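Local coordinates for protein N-terminal acetyltransferase B complex subunit MDM20 (PDB 5K04) that serves as the non-catalytic subunit of the NatB N-terminal acetyltransferase complex, probably wrapping its helical-repeat scaffold around the catalytic subunit NAT3, at residues L211-K216 / E243-F248; A231-T236 / I261-E266; F618-I623 / I673-L678. All blocks are in the same frame, centred on the assembly; numbering follows the deposited sequence.

Contact 1: L211-K216 / E243-F248; sequences LDLELK and EKFDDF
Leu213 and Phe245 make the apolar half of this small contact, Leu213 CD1 standing 3.7 Å from Phe245 CZ. The two side chains cross at about a right angle, and the methyl comes to the far end of the ring, the para carbon, obliquely. Leu213 holds its CG anti to the backbone N (chi1 -173°), which carries the branch out from the first turn of its helix toward the loop. Phe245 directs its CB at the helix. One face of the ring is covered from within the loop by Asp247 CB, offset toward the rim.

The polar half is looser. Lys216 and Glu243 both run out as extended chains, and Lys216 NZ ends 4.1 Å from Glu243 OE2. That is beyond a salt bridge, so any attraction is probably a longer-range electrostatic one. Glu243 OE1 has a second, weak and long ion pair with Lys238.

Behind Leu213 the helix start is fixed by its N-cap: Asp212 OD1 accepts from Leu215 N at 3.1 Å, the donor lying above the carboxylate plane, while OD2 bonds to Thr185 OG1. Asp247 is the N-cap of helix 248-260, its OD2 bonding to Thr250 OG1, and its OD1 takes the backbone N of Ile4 of the NAT3 subunit.

The contact thus joins the start of helix 213-225 to the loop between helices 229-242 and 248-260, an arrangement consistent with a TPR-like array of helices. Leu215 packs back on helix 185-192 and Phe245 on Leu239 of helix 229-242, whereas the loop's backbone faces the neighbouring NAT3 chain, whose Lys92 bonds to Phe245 O.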
ATOM      1  N   LEU A 211     -10.674  15.151 -26.299  1.00 47.49           N
ATOM      2  CA  LEU A 211     -10.798  14.773 -24.902  1.00 42.28           C
ATOM      3  C   LEU A 211      -9.982  13.521 -24.610  1.00 42.65           C
ATOM      4  O   LEU A 211      -9.883  12.606 -25.435  1.00 31.28           O
ATOM      5  CB  LEU A 211     -12.266  14.513 -24.546  1.00 48.27           C
ATOM      6  CG  LEU A 211     -13.246  15.684 -24.595  1.00 44.98           C
ATOM      7  CD1 LEU A 211     -14.546  15.284 -23.898  1.00 41.87           C
ATOM      8  CD2 LEU A 211     -12.643  16.903 -23.929  1.00 44.60           C
ATOM      9  N   ASP A 212      -9.419  13.476 -23.412  1.00 44.42           N
ATOM     10  CA  ASP A 212      -8.770  12.270 -22.938  1.00 40.18           C
ATOM     11  C   ASP A 212      -9.799  11.406 -22.211  1.00 38.78           C
ATOM     12  O   ASP A 212     -10.946  11.811 -22.005  1.00 22.23           O
ATOM     13  CB  ASP A 212      -7.581  12.633 -22.037  1.00 36.18           C
ATOM     14  CG  ASP A 212      -7.974  13.564 -20.900  1.00 42.73           C
ATOM     15  OD1 ASP A 212      -9.183  13.820 -20.724  1.00 46.55           O
ATOM     16  OD2 ASP A 212      -7.083  14.045 -20.171  1.00 43.94           O
ATOM     17  N   LEU A 213      -9.375  10.189 -21.833  1.00 45.52           N
ATOM     18  CA  LEU A 213     -10.289   9.251 -21.180  1.00 44.12           C
ATOM     19  C   LEU A 213     -10.890   9.865 -19.920  1.00 40.80           C
ATOM     20  O   LEU A 213     -12.088   9.737 -19.671  1.00 29.15           O
ATOM     21  CB  LEU A 213      -9.560   7.940 -20.847  1.00 37.05           C
ATOM     22  CG  LEU A 213     -10.486   6.838 -20.307  1.00 37.54           C
ATOM     23  CD1 LEU A 213     -11.675   6.597 -21.262  1.00 38.63           C
ATOM     24  CD2 LEU A 213      -9.744   5.540 -20.060  1.00 35.98           C
ATOM     25  N   GLU A 214     -10.070  10.564 -19.131  1.00 48.12           N
ATOM     26  CA  GLU A 214     -10.544  11.185 -17.895  1.00 44.82           C
ATOM     27  C   GLU A 214     -11.755  12.081 -18.148  1.00 41.57           C
ATOM     28  O   GLU A 214     -12.754  12.018 -17.425  1.00 35.90           O
ATOM     29  CB  GLU A 214      -9.391  11.981 -17.267  1.00 38.82           C
ATOM     30  CG  GLU A 214      -9.701  12.669 -15.961  1.00 42.44           C
ATOM     31  CD  GLU A 214      -9.675  11.735 -14.740  1.00 41.11           C
ATOM     32  OE1 GLU A 214      -8.841  10.806 -14.684  1.00 30.66           O
ATOM     33  OE2 GLU A 214     -10.504  11.953 -13.830  1.00 42.39           O
ATOM     34  N   LEU A 215     -11.682  12.919 -19.189  1.00 42.23           N
ATOM     35  CA  LEU A 215     -12.740  13.891 -19.452  1.00 44.53           C
ATOM     36  C   LEU A 215     -13.923  13.263 -20.175  1.00 40.38           C
ATOM     37  O   LEU A 215     -15.063  13.706 -19.981  1.00 25.66           O
ATOM     38  CB  LEU A 215     -12.190  15.084 -20.250  1.00 33.91           C
ATOM     39  CG  LEU A 215     -11.217  15.997 -19.472  1.00 41.99           C
ATOM     40  CD1 LEU A 215     -10.743  17.151 -20.328  1.00 41.56           C
ATOM     41  CD2 LEU A 215     -11.821  16.517 -18.151  1.00 30.24           C
ATOM     42  N   LYS A 216     -13.673  12.238 -21.001  1.00 46.45           N
ATOM     43  CA  LYS A 216     -14.771  11.499 -21.620  1.00 42.75           C
ATOM     44  C   LYS A 216     -15.644  10.859 -20.558  1.00 35.25           C
ATOM     45  O   LYS A 216     -16.875  10.946 -20.611  1.00 27.32           O
ATOM     46  CB  LYS A 216     -14.237  10.429 -22.576  1.00 38.60           C
ATOM     47  CG  LYS A 216     -13.535  10.963 -23.824  1.00 43.40           C
ATOM     48  CD  LYS A 216     -13.211   9.814 -24.791  1.00 42.02           C
ATOM     49  CE  LYS A 216     -12.269  10.279 -25.919  1.00 47.85           C
ATOM     50  NZ  LYS A 216     -11.923   9.159 -26.847  1.00 63.34           N
ATOM     51  N   GLU A 243     -15.553   4.095 -32.724  1.00 60.95           N
ATOM     52  CA  GLU A 243     -14.219   4.351 -32.185  1.00 52.42           C
ATOM     53  C   GLU A 243     -13.658   3.145 -31.430  1.00 51.96           C
ATOM     54  O   GLU A 243     -12.697   3.285 -30.660  1.00 44.69           O
ATOM     55  CB  GLU A 243     -14.252   5.603 -31.303  1.00 48.69           C
ATOM     56  CG  GLU A 243     -14.606   6.862 -32.132  1.00 56.50           C
ATOM     57  CD  GLU A 243     -14.602   8.163 -31.331  1.00 59.06           C
ATOM     58  OE1 GLU A 243     -14.989   9.198 -31.910  1.00 59.91           O
ATOM     59  OE2 GLU A 243     -14.221   8.158 -30.139  1.00 54.14           O
ATOM     60  N   LYS A 244     -14.240   1.968 -31.664  1.00 65.01           N
ATOM     61  CA  LYS A 244     -13.824   0.667 -31.114  1.00 71.92           C
ATOM     62  C   LYS A 244     -13.317   0.785 -29.678  1.00 63.76           C
ATOM     63  O   LYS A 244     -12.212   0.362 -29.324  1.00 61.57           O
ATOM     64  CB  LYS A 244     -12.767  -0.017 -32.002  1.00 79.45           C
ATOM     65  CG  LYS A 244     -11.674   0.845 -32.610  1.00 71.25           C
ATOM     66  CD  LYS A 244     -11.274   0.241 -33.947  1.00 70.04           C
ATOM     67  CE  LYS A 244     -10.091   0.952 -34.572  1.00 77.66           C
ATOM     68  NZ  LYS A 244      -9.678   0.286 -35.844  1.00 79.57           N
ATOM     69  N   PHE A 245     -14.175   1.353 -28.843  1.00 65.39           N
ATOM     70  CA  PHE A 245     -13.858   1.462 -27.433  1.00 62.09           C
ATOM     71  C   PHE A 245     -14.154   0.150 -26.701  1.00 66.14           C
ATOM     72  O   PHE A 245     -13.276  -0.393 -26.019  1.00 78.31           O
ATOM     73  CB  PHE A 245     -14.610   2.652 -26.836  1.00 53.37           C
ATOM     74  CG  PHE A 245     -14.137   3.027 -25.475  1.00 43.97           C
ATOM     75  CD1 PHE A 245     -12.879   2.645 -25.042  1.00 41.98           C
ATOM     76  CD2 PHE A 245     -14.965   3.724 -24.608  1.00 35.90           C
ATOM     77  CE1 PHE A 245     -12.442   2.961 -23.777  1.00 43.53           C
ATOM     78  CE2 PHE A 245     -14.539   4.048 -23.346  1.00 37.02           C
ATOM     79  CZ  PHE A 245     -13.271   3.659 -22.926  1.00 41.54           C
ATOM     80  N   ASP A 246     -15.355  -0.403 -26.876  1.00 58.44           N
ATOM     81  CA  ASP A 246     -15.751  -1.711 -26.306  1.00 49.55           C
ATOM     82  C   ASP A 246     -15.600  -1.721 -24.785  1.00 43.76           C
ATOM     83  O   ASP A 246     -14.812  -2.473 -24.208  1.00 34.83           O
ATOM     84  CB  ASP A 246     -14.978  -2.878 -26.919  1.00 44.97           C
ATOM     85  CG  ASP A 246     -15.501  -4.248 -26.430  1.00 50.97           C
ATOM     86  OD1 ASP A 246     -16.614  -4.314 -25.870  1.00 46.40           O
ATOM     87  OD2 ASP A 246     -14.790  -5.261 -26.594  1.00 45.64           O
ATOM     88  N   ASP A 247     -16.407  -0.876 -24.148  1.00 50.79           N
ATOM     89  CA  ASP A 247     -16.279  -0.525 -22.739  1.00 42.01           C
ATOM     90  C   ASP A 247     -17.604  -0.807 -22.039  1.00 47.21           C
ATOM     91  O   ASP A 247     -18.630  -0.204 -22.379  1.00 33.86           O
ATOM     92  CB  ASP A 247     -15.887   0.947 -22.624  1.00 36.77           C
ATOM     93  CG  ASP A 247     -15.512   1.343 -21.239  1.00 36.25           C
ATOM     94  OD1 ASP A 247     -14.439   0.909 -20.765  1.00 29.76           O
ATOM     95  OD2 ASP A 247     -16.280   2.131 -20.649  1.00 27.91           O
ATOM     96  N   PHE A 248     -17.585  -1.724 -21.065  1.00 48.39           N
ATOM     97  CA  PHE A 248     -18.839  -2.189 -20.476  1.00 47.30           C
ATOM     98  C   PHE A 248     -19.626  -1.040 -19.846  1.00 40.77           C
ATOM     99  O   PHE A 248     -20.830  -0.907 -20.078  1.00 36.24           O
ATOM    100  CB  PHE A 248     -18.577  -3.283 -19.448  1.00 38.09           C
ATOM    101  CG  PHE A 248     -19.819  -4.021 -19.032  1.00 41.01           C
ATOM    102  CD1 PHE A 248     -20.569  -4.717 -19.971  1.00 42.63           C
ATOM    103  CD2 PHE A 248     -20.240  -4.026 -17.715  1.00 47.01           C
ATOM    104  CE1 PHE A 248     -21.719  -5.408 -19.599  1.00 44.27           C
ATOM    105  CE2 PHE A 248     -21.394  -4.719 -17.333  1.00 46.23           C
ATOM    106  CZ  PHE A 248     -22.133  -5.404 -18.275  1.00 44.66           C
TER

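Contact 2: A231-T236 / I261-E266; sequences ALHAYT and IGKSFE
A Schellman motif ending helix 248-260 brings Ile261 and Lys263 against His233, which projects from helix 229-242. Ile261 CD1 does most of the touching, lying 3.7 Å from His233 CD2 and 3.9 Å from His233 CG, with His233 CB close behind. The approach is oblique to the imidazole, and the two side chains cross at about a right angle. The methyl reaches that far because Ile261 CG1 sits between the backbone N and the carbonyl carbon (chi1 69°) and the chain then runs straight on to CD1. Lys263 comes to the next ring atom, its CE 4.2 Å from His233 NE2 and its NZ 4.9 Å from that same nitrogen, a spacing at which a positive lysine would probably disfavour protonation of the histidine.

In the motif itself, Gly262 is the C-prime residue with positive phi, and Gly262 N and Lys263 N bond back to carbonyls of the last helical turn. At the backbone angles of Gly262 a side chain would collide with the carbonyl O of Ile261. Ile261 before the glycine and Lys263 after it thus both reach the same histidine, and Ser264 OG then caps helix 265-269.

His233 has further partners: its ring stacks with Trp254 of helix 248-260, and ND1 has a weak hydrogen bond with Ser257 OG. A turn on, Thr236 OG1 donates to Leu232 O at 2.8 Å, a carbonyl that also takes Thr236 N from the opposite face of its plane. Leu232 and Thr236 both pack on Met220 of helix 213-225, and both touch helix 248-260 as well, Leu232 at Ser257 and Thr236 at Thr250, Leu253 and Trp254.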
ATOM      1  N   ALA A 231     -28.148  13.228 -25.686  1.00 51.98           N
ATOM      2  CA  ALA A 231     -26.749  13.544 -25.938  1.00 49.27           C
ATOM      3  C   ALA A 231     -25.835  12.384 -25.566  1.00 42.53           C
ATOM      4  O   ALA A 231     -24.781  12.198 -26.181  1.00 40.15           O
ATOM      5  CB  ALA A 231     -26.344  14.809 -25.172  1.00 42.91           C
ATOM      6  N   LEU A 232     -26.215  11.609 -24.559  1.00 41.86           N
ATOM      7  CA  LEU A 232     -25.352  10.539 -24.081  1.00 45.00           C
ATOM      8  C   LEU A 232     -25.473   9.297 -24.943  1.00 44.64           C
ATOM      9  O   LEU A 232     -24.483   8.592 -25.149  1.00 32.82           O
ATOM     10  CB  LEU A 232     -25.713  10.211 -22.642  1.00 45.64           C
ATOM     11  CG  LEU A 232     -25.076   8.996 -21.998  1.00 47.78           C
ATOM     12  CD1 LEU A 232     -23.575   9.197 -21.819  1.00 38.01           C
ATOM     13  CD2 LEU A 232     -25.765   8.744 -20.674  1.00 38.12           C
ATOM     14  N   HIS A 233     -26.685   9.020 -25.435  1.00 44.21           N
ATOM     15  CA  HIS A 233     -26.903   7.882 -26.313  1.00 46.13           C
ATOM     16  C   HIS A 233     -26.151   8.078 -27.616  1.00 52.31           C
ATOM     17  O   HIS A 233     -25.457   7.172 -28.095  1.00 49.02           O
ATOM     18  CB  HIS A 233     -28.400   7.700 -26.578  1.00 46.18           C
ATOM     19  CG  HIS A 233     -28.729   6.422 -27.287  1.00 57.31           C
ATOM     20  ND1 HIS A 233     -28.495   5.180 -26.730  1.00 55.53           N
ATOM     21  CD2 HIS A 233     -29.248   6.193 -28.516  1.00 57.47           C
ATOM     22  CE1 HIS A 233     -28.868   4.245 -27.583  1.00 60.49           C
ATOM     23  NE2 HIS A 233     -29.326   4.832 -28.675  1.00 59.35           N
ATOM     24  N   ALA A 234     -26.256   9.282 -28.178  1.00 55.47           N
ATOM     25  CA  ALA A 234     -25.461   9.653 -29.342  1.00 53.48           C
ATOM     26  C   ALA A 234     -23.971   9.544 -29.048  1.00 45.53           C
ATOM     27  O   ALA A 234     -23.212   8.979 -29.843  1.00 41.43           O
ATOM     28  CB  ALA A 234     -25.826  11.073 -29.787  1.00 44.83           C
ATOM     29  N   TYR A 235     -23.531  10.071 -27.905  1.00 50.77           N
ATOM     30  CA  TYR A 235     -22.098  10.077 -27.610  1.00 51.02           C
ATOM     31  C   TYR A 235     -21.574   8.654 -27.406  1.00 49.67           C
ATOM     32  O   TYR A 235     -20.604   8.243 -28.056  1.00 41.78           O
ATOM     33  CB  TYR A 235     -21.811  10.966 -26.392  1.00 43.84           C
ATOM     34  CG  TYR A 235     -20.328  11.176 -26.093  1.00 43.62           C
ATOM     35  CD1 TYR A 235     -19.543  12.007 -26.892  1.00 43.85           C
ATOM     36  CD2 TYR A 235     -19.715  10.557 -25.001  1.00 37.50           C
ATOM     37  CE1 TYR A 235     -18.172  12.200 -26.626  1.00 42.08           C
ATOM     38  CE2 TYR A 235     -18.347  10.753 -24.724  1.00 43.84           C
ATOM     39  CZ  TYR A 235     -17.588  11.568 -25.550  1.00 41.76           C
ATOM     40  OH  TYR A 235     -16.256  11.761 -25.300  1.00 36.68           O
ATOM     41  N   THR A 236     -22.231   7.873 -26.539  1.00 56.12           N
ATOM     42  CA  THR A 236     -21.786   6.502 -26.293  1.00 51.94           C
ATOM     43  C   THR A 236     -21.820   5.666 -27.570  1.00 48.29           C
ATOM     44  O   THR A 236     -20.881   4.907 -27.844  1.00 36.88           O
ATOM     45  CB  THR A 236     -22.633   5.847 -25.195  1.00 44.44           C
ATOM     46  OG1 THR A 236     -24.024   5.864 -25.547  1.00 33.52           O
ATOM     47  CG2 THR A 236     -22.437   6.568 -23.874  1.00 37.83           C
ATOM     48  N   ILE A 261     -34.768   7.584 -24.059  1.00 62.81           N
ATOM     49  CA  ILE A 261     -35.214   8.382 -25.198  1.00 60.05           C
ATOM     50  C   ILE A 261     -36.238   7.618 -26.037  1.00 64.33           C
ATOM     51  O   ILE A 261     -36.598   8.055 -27.137  1.00 55.14           O
ATOM     52  CB  ILE A 261     -34.023   8.842 -26.067  1.00 60.71           C
ATOM     53  CG1 ILE A 261     -33.378   7.672 -26.796  1.00 57.74           C
ATOM     54  CG2 ILE A 261     -32.977   9.594 -25.232  1.00 51.14           C
ATOM     55  CD1 ILE A 261     -32.248   8.118 -27.711  1.00 55.91           C
ATOM     56  N   GLY A 262     -36.713   6.475 -25.529  1.00 68.49           N
ATOM     57  CA  GLY A 262     -37.838   5.771 -26.122  1.00 69.09           C
ATOM     58  C   GLY A 262     -37.512   4.632 -27.066  1.00 65.50           C
ATOM     59  O   GLY A 262     -38.419   4.138 -27.746  1.00 54.80           O
ATOM     60  N   LYS A 263     -36.255   4.198 -27.134  1.00 66.76           N
ATOM     61  CA  LYS A 263     -35.897   3.113 -28.036  1.00 58.18           C
ATOM     62  C   LYS A 263     -36.501   1.805 -27.551  1.00 59.35           C
ATOM     63  O   LYS A 263     -36.592   1.551 -26.346  1.00 55.77           O
ATOM     64  CB  LYS A 263     -34.377   2.979 -28.143  1.00 53.08           C
ATOM     65  CG  LYS A 263     -33.681   4.225 -28.653  1.00 59.68           C
ATOM     66  CD  LYS A 263     -33.796   4.359 -30.161  1.00 75.78           C
ATOM     67  CE  LYS A 263     -32.962   5.533 -30.662  1.00 85.99           C
ATOM     68  NZ  LYS A 263     -32.782   5.488 -32.138  1.00 94.11           N
ATOM     69  N   SER A 264     -36.921   0.969 -28.499  1.00 69.53           N
ATOM     70  CA  SER A 264     -37.451  -0.339 -28.143  1.00 71.00           C
ATOM     71  C   SER A 264     -36.324  -1.300 -27.769  1.00 66.09           C
ATOM     72  O   SER A 264     -35.154  -1.092 -28.100  1.00 52.07           O
ATOM     73  CB  SER A 264     -38.271  -0.927 -29.291  1.00 64.30           C
ATOM     74  OG  SER A 264     -37.452  -1.145 -30.422  1.00 58.21           O
ATOM     75  N   PHE A 265     -36.700  -2.368 -27.061  1.00 75.13           N
ATOM     76  CA  PHE A 265     -35.753  -3.441 -26.780  1.00 70.97           C
ATOM     77  C   PHE A 265     -35.148  -3.972 -28.073  1.00 69.12           C
ATOM     78  O   PHE A 265     -33.924  -4.101 -28.197  1.00 58.61           O
ATOM     79  CB  PHE A 265     -36.449  -4.562 -26.001  1.00 66.75           C
ATOM     80  CG  PHE A 265     -35.626  -5.815 -25.869  1.00 69.84           C
ATOM     81  CD1 PHE A 265     -34.731  -5.965 -24.822  1.00 70.93           C
ATOM     82  CD2 PHE A 265     -35.751  -6.849 -26.789  1.00 73.20           C
ATOM     83  CE1 PHE A 265     -33.971  -7.122 -24.691  1.00 68.90           C
ATOM     84  CE2 PHE A 265     -34.990  -8.004 -26.668  1.00 74.00           C
ATOM     85  CZ  PHE A 265     -34.097  -8.137 -25.618  1.00 69.96           C
ATOM     86  N   GLU A 266     -36.005  -4.259 -29.060  1.00 71.02           N
ATOM     87  CA  GLU A 266     -35.549  -4.802 -30.336  1.00 66.12           C
ATOM     88  C   GLU A 266     -34.580  -3.851 -31.036  1.00 68.49           C
ATOM     89  O   GLU A 266     -33.602  -4.294 -31.649  1.00 60.30           O
ATOM     90  CB  GLU A 266     -36.753  -5.096 -31.240  1.00 64.72           C
ATOM     91  CG  GLU A 266     -37.667  -6.234 -30.765  1.00 73.84           C
ATOM     92  CD  GLU A 266     -38.546  -5.854 -29.577  1.00 81.86           C
ATOM     93  OE1 GLU A 266     -38.693  -4.647 -29.299  1.00 80.51           O
ATOM     94  OE2 GLU A 266     -39.094  -6.768 -28.920  1.00 95.29           O
TER

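Contact 3: F618-I623 / I673-L678; sequences FNLLKI and IKIVKL
Leu620 directs its CB toward helix 661-682 and lays one branch, CD2, against two consecutive residues, Ile675 and Val676. The closer approach is to Val676, whose CG2 lies 3.7 Å from Leu620 CD2. These two side chains cross at about a right angle, so the leucine meets the valine by its end rather than alongside. The same CD2 comes within 4.2 Å of Val676 CA, which shows how far the branch reaches toward the backbone of the facing helix.

The CB of Val676 points to the side of the partner segment, not at it. With CG1 anti to the backbone N (chi1 164°), CG2 falls beside that N and becomes the methyl turned to Leu620. Ile675 does direct its CB across; its branch methyl CG2 meets Leu620 CD2 at 4.3 Å, a lighter touch than that of the valine. Leu620 in turn holds its CG anti to the backbone N (chi1 175°), carrying both methyls outward. Leu621, next along the helix, packs on Ile583 and Val584 of helix 571-584.

The backbones approach to 7.6 Å between Leu620 CA and Val676 CA. Around the pair, Ile675 packs on Val580 of helix 571-584 and Leu620 on Met688 of helix 686-695, so both of these helices also pack on the residues of the contact. On another side of its helix, Asn619 ND2 bonds to Leu636 O of helix 630-643.

All three touching residues are buried and purely aliphatic, and no hydrogen bond or charge pair crosses between the segments; the two helices are held here by van der Waals packing and the exclusion of water.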
ATOM      1  N   PHE A 618       5.018   0.146  32.038  1.00 45.37           N
ATOM      2  CA  PHE A 618       4.686   1.473  32.544  1.00 43.69           C
ATOM      3  C   PHE A 618       5.341   1.725  33.899  1.00 45.50           C
ATOM      4  O   PHE A 618       5.945   2.780  34.123  1.00 37.97           O
ATOM      5  CB  PHE A 618       3.161   1.635  32.630  1.00 41.91           C
ATOM      6  CG  PHE A 618       2.722   2.952  33.229  1.00 39.62           C
ATOM      7  CD1 PHE A 618       2.664   4.104  32.451  1.00 35.89           C
ATOM      8  CD2 PHE A 618       2.395   3.044  34.573  1.00 42.69           C
ATOM      9  CE1 PHE A 618       2.268   5.324  32.994  1.00 37.79           C
ATOM     10  CE2 PHE A 618       1.999   4.255  35.130  1.00 49.92           C
ATOM     11  CZ  PHE A 618       1.934   5.404  34.331  1.00 46.32           C
ATOM     12  N   ASN A 619       5.230   0.761  34.817  1.00 50.79           N
ATOM     13  CA  ASN A 619       5.849   0.912  36.128  1.00 48.93           C
ATOM     14  C   ASN A 619       7.360   1.021  36.014  1.00 46.70           C
ATOM     15  O   ASN A 619       8.001   1.759  36.778  1.00 33.10           O
ATOM     16  CB  ASN A 619       5.461  -0.268  37.026  1.00 47.30           C
ATOM     17  CG  ASN A 619       3.997  -0.225  37.438  1.00 39.44           C
ATOM     18  OD1 ASN A 619       3.156   0.310  36.719  1.00 31.98           O
ATOM     19  ND2 ASN A 619       3.702  -0.749  38.618  1.00 48.74           N
ATOM     20  N   LEU A 620       7.945   0.281  35.065  1.00 46.72           N
ATOM     21  CA  LEU A 620       9.394   0.270  34.902  1.00 44.00           C
ATOM     22  C   LEU A 620       9.896   1.623  34.427  1.00 43.05           C
ATOM     23  O   LEU A 620      10.909   2.131  34.925  1.00 34.18           O
ATOM     24  CB  LEU A 620       9.793  -0.829  33.916  1.00 45.59           C
ATOM     25  CG  LEU A 620      11.274  -0.901  33.530  1.00 49.82           C
ATOM     26  CD1 LEU A 620      12.144  -1.159  34.767  1.00 41.53           C
ATOM     27  CD2 LEU A 620      11.518  -1.955  32.448  1.00 46.87           C
ATOM     28  N   LEU A 621       9.187   2.228  33.472  1.00 44.17           N
ATOM     29  CA  LEU A 621       9.625   3.488  32.890  1.00 42.40           C
ATOM     30  C   LEU A 621       9.389   4.648  33.845  1.00 35.45           C
ATOM     31  O   LEU A 621      10.218   5.557  33.932  1.00 33.15           O
ATOM     32  CB  LEU A 621       8.899   3.707  31.564  1.00 46.75           C
ATOM     33  CG  LEU A 621       9.124   2.568  30.560  1.00 45.11           C
ATOM     34  CD1 LEU A 621       8.133   2.645  29.412  1.00 44.06           C
ATOM     35  CD2 LEU A 621      10.549   2.600  30.027  1.00 45.40           C
ATOM     36  N   LYS A 622       8.265   4.620  34.576  1.00 49.68           N
ATOM     37  CA  LYS A 622       7.958   5.672  35.543  1.00 54.59           C
ATOM     38  C   LYS A 622       9.017   5.741  36.639  1.00 51.62           C
ATOM     39  O   LYS A 622       9.438   6.828  37.051  1.00 40.72           O
ATOM     40  CB  LYS A 622       6.564   5.435  36.142  1.00 51.05           C
ATOM     41  CG  LYS A 622       5.504   6.439  35.679  1.00 55.08           C
ATOM     42  CD  LYS A 622       4.300   6.473  36.609  1.00 58.57           C
ATOM     43  CE  LYS A 622       4.175   7.776  37.380  1.00 55.20           C
ATOM     44  NZ  LYS A 622       3.407   8.823  36.653  1.00 62.00           N
ATOM     45  N   ILE A 623       9.477   4.576  37.095  1.00 54.96           N
ATOM     46  CA  ILE A 623      10.453   4.479  38.173  1.00 55.88           C
ATOM     47  C   ILE A 623      11.845   4.894  37.713  1.00 49.73           C
ATOM     48  O   ILE A 623      12.623   5.447  38.497  1.00 44.25           O
ATOM     49  CB  ILE A 623      10.425   3.035  38.691  1.00 62.59           C
ATOM     50  CG1 ILE A 623       9.312   2.839  39.707  1.00 67.23           C
ATOM     51  CG2 ILE A 623      11.735   2.602  39.224  1.00 67.00           C
ATOM     52  CD1 ILE A 623       8.989   1.385  39.849  1.00 78.50           C
ATOM     53  N   ILE A 673      13.005  -8.006  29.379  1.00 51.65           N
ATOM     54  CA  ILE A 673      14.114  -8.235  30.303  1.00 49.31           C
ATOM     55  C   ILE A 673      15.369  -7.530  29.812  1.00 41.97           C
ATOM     56  O   ILE A 673      16.148  -6.998  30.610  1.00 34.48           O
ATOM     57  CB  ILE A 673      14.343  -9.742  30.486  1.00 47.81           C
ATOM     58  CG1 ILE A 673      13.124 -10.367  31.148  1.00 49.60           C
ATOM     59  CG2 ILE A 673      15.584 -10.000  31.330  1.00 55.02           C
ATOM     60  CD1 ILE A 673      13.120 -11.853  31.046  1.00 58.85           C
ATOM     61  N   LYS A 674      15.586  -7.514  28.492  1.00 43.37           N
ATOM     62  CA  LYS A 674      16.709  -6.754  27.953  1.00 45.87           C
ATOM     63  C   LYS A 674      16.591  -5.278  28.323  1.00 43.90           C
ATOM     64  O   LYS A 674      17.589  -4.630  28.654  1.00 43.68           O
ATOM     65  CB  LYS A 674      16.785  -6.915  26.430  1.00 44.45           C
ATOM     66  CG  LYS A 674      17.032  -8.327  25.920  1.00 50.32           C
ATOM     67  CD  LYS A 674      18.382  -8.856  26.342  1.00 54.45           C
ATOM     68  CE  LYS A 674      18.646 -10.208  25.706  1.00 58.66           C
ATOM     69  NZ  LYS A 674      19.992 -10.733  26.090  1.00 68.89           N
ATOM     70  N   ILE A 675      15.370  -4.735  28.269  1.00 47.34           N
ATOM     71  CA  ILE A 675      15.143  -3.333  28.605  1.00 50.23           C
ATOM     72  C   ILE A 675      15.314  -3.100  30.109  1.00 47.50           C
ATOM     73  O   ILE A 675      15.869  -2.077  30.535  1.00 37.37           O
ATOM     74  CB  ILE A 675      13.754  -2.912  28.088  1.00 50.17           C
ATOM     75  CG1 ILE A 675      13.750  -2.925  26.555  1.00 47.45           C
ATOM     76  CG2 ILE A 675      13.321  -1.539  28.611  1.00 38.93           C
ATOM     77  CD1 ILE A 675      12.370  -2.748  25.953  1.00 43.65           C
ATOM     78  N   VAL A 676      14.869  -4.053  30.936  1.00 51.20           N
ATOM     79  CA  VAL A 676      15.160  -3.991  32.369  1.00 54.43           C
ATOM     80  C   VAL A 676      16.662  -3.840  32.599  1.00 53.18           C
ATOM     81  O   VAL A 676      17.111  -3.010  33.401  1.00 41.85           O
ATOM     82  CB  VAL A 676      14.605  -5.237  33.087  1.00 51.77           C
ATOM     83  CG1 VAL A 676      15.227  -5.382  34.471  1.00 44.93           C
ATOM     84  CG2 VAL A 676      13.080  -5.179  33.192  1.00 45.77           C
ATOM     85  N   LYS A 677      17.463  -4.642  31.886  1.00 54.09           N
ATOM     86  CA  LYS A 677      18.910  -4.596  32.076  1.00 51.77           C
ATOM     87  C   LYS A 677      19.492  -3.290  31.561  1.00 50.91           C
ATOM     88  O   LYS A 677      20.396  -2.721  32.182  1.00 44.62           O
ATOM     89  CB  LYS A 677      19.570  -5.797  31.396  1.00 42.31           C
ATOM     90  CG  LYS A 677      19.182  -7.109  32.065  1.00 56.99           C
ATOM     91  CD  LYS A 677      19.776  -8.335  31.392  1.00 60.67           C
ATOM     92  CE  LYS A 677      19.442  -9.571  32.208  1.00 66.89           C
ATOM     93  NZ  LYS A 677      20.009 -10.810  31.612  1.00 72.26           N
ATOM     94  N   LEU A 678      18.978  -2.790  30.435  1.00 56.08           N
ATOM     95  CA  LEU A 678      19.460  -1.516  29.910  1.00 52.45           C
ATOM     96  C   LEU A 678      19.214  -0.392  30.913  1.00 49.94           C
ATOM     97  O   LEU A 678      20.118   0.399  31.220  1.00 45.55           O
ATOM     98  CB  LEU A 678      18.788  -1.237  28.566  1.00 53.91           C
ATOM     99  CG  LEU A 678      19.218  -0.056  27.692  1.00 52.95           C
ATOM    100  CD1 LEU A 678      18.770  -0.282  26.277  1.00 49.33           C
ATOM    101  CD2 LEU A 678      18.604   1.219  28.195  1.00 59.13           C
TER

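Contacts 1 and 2 belong to one run of helices: their centres are about 17 Å apart, their segments alternate along the chain, and they touch where Lys216 CG of contact 1 lies 3.2 Å from Tyr235 OH of contact 2. Helix 229-242 supplies the first segment of contact 2 and leads into the loop of contact 1. Contact 1 also borders the catalytic subunit NAT3, whereas no other chain reaches the segments of contact 2. Contact 3 lies on the opposite side of the chain's centre, its own centre about 63 Å from that of contact 1 and 74 Å from that of contact 2, and is likewise untouched by NAT3.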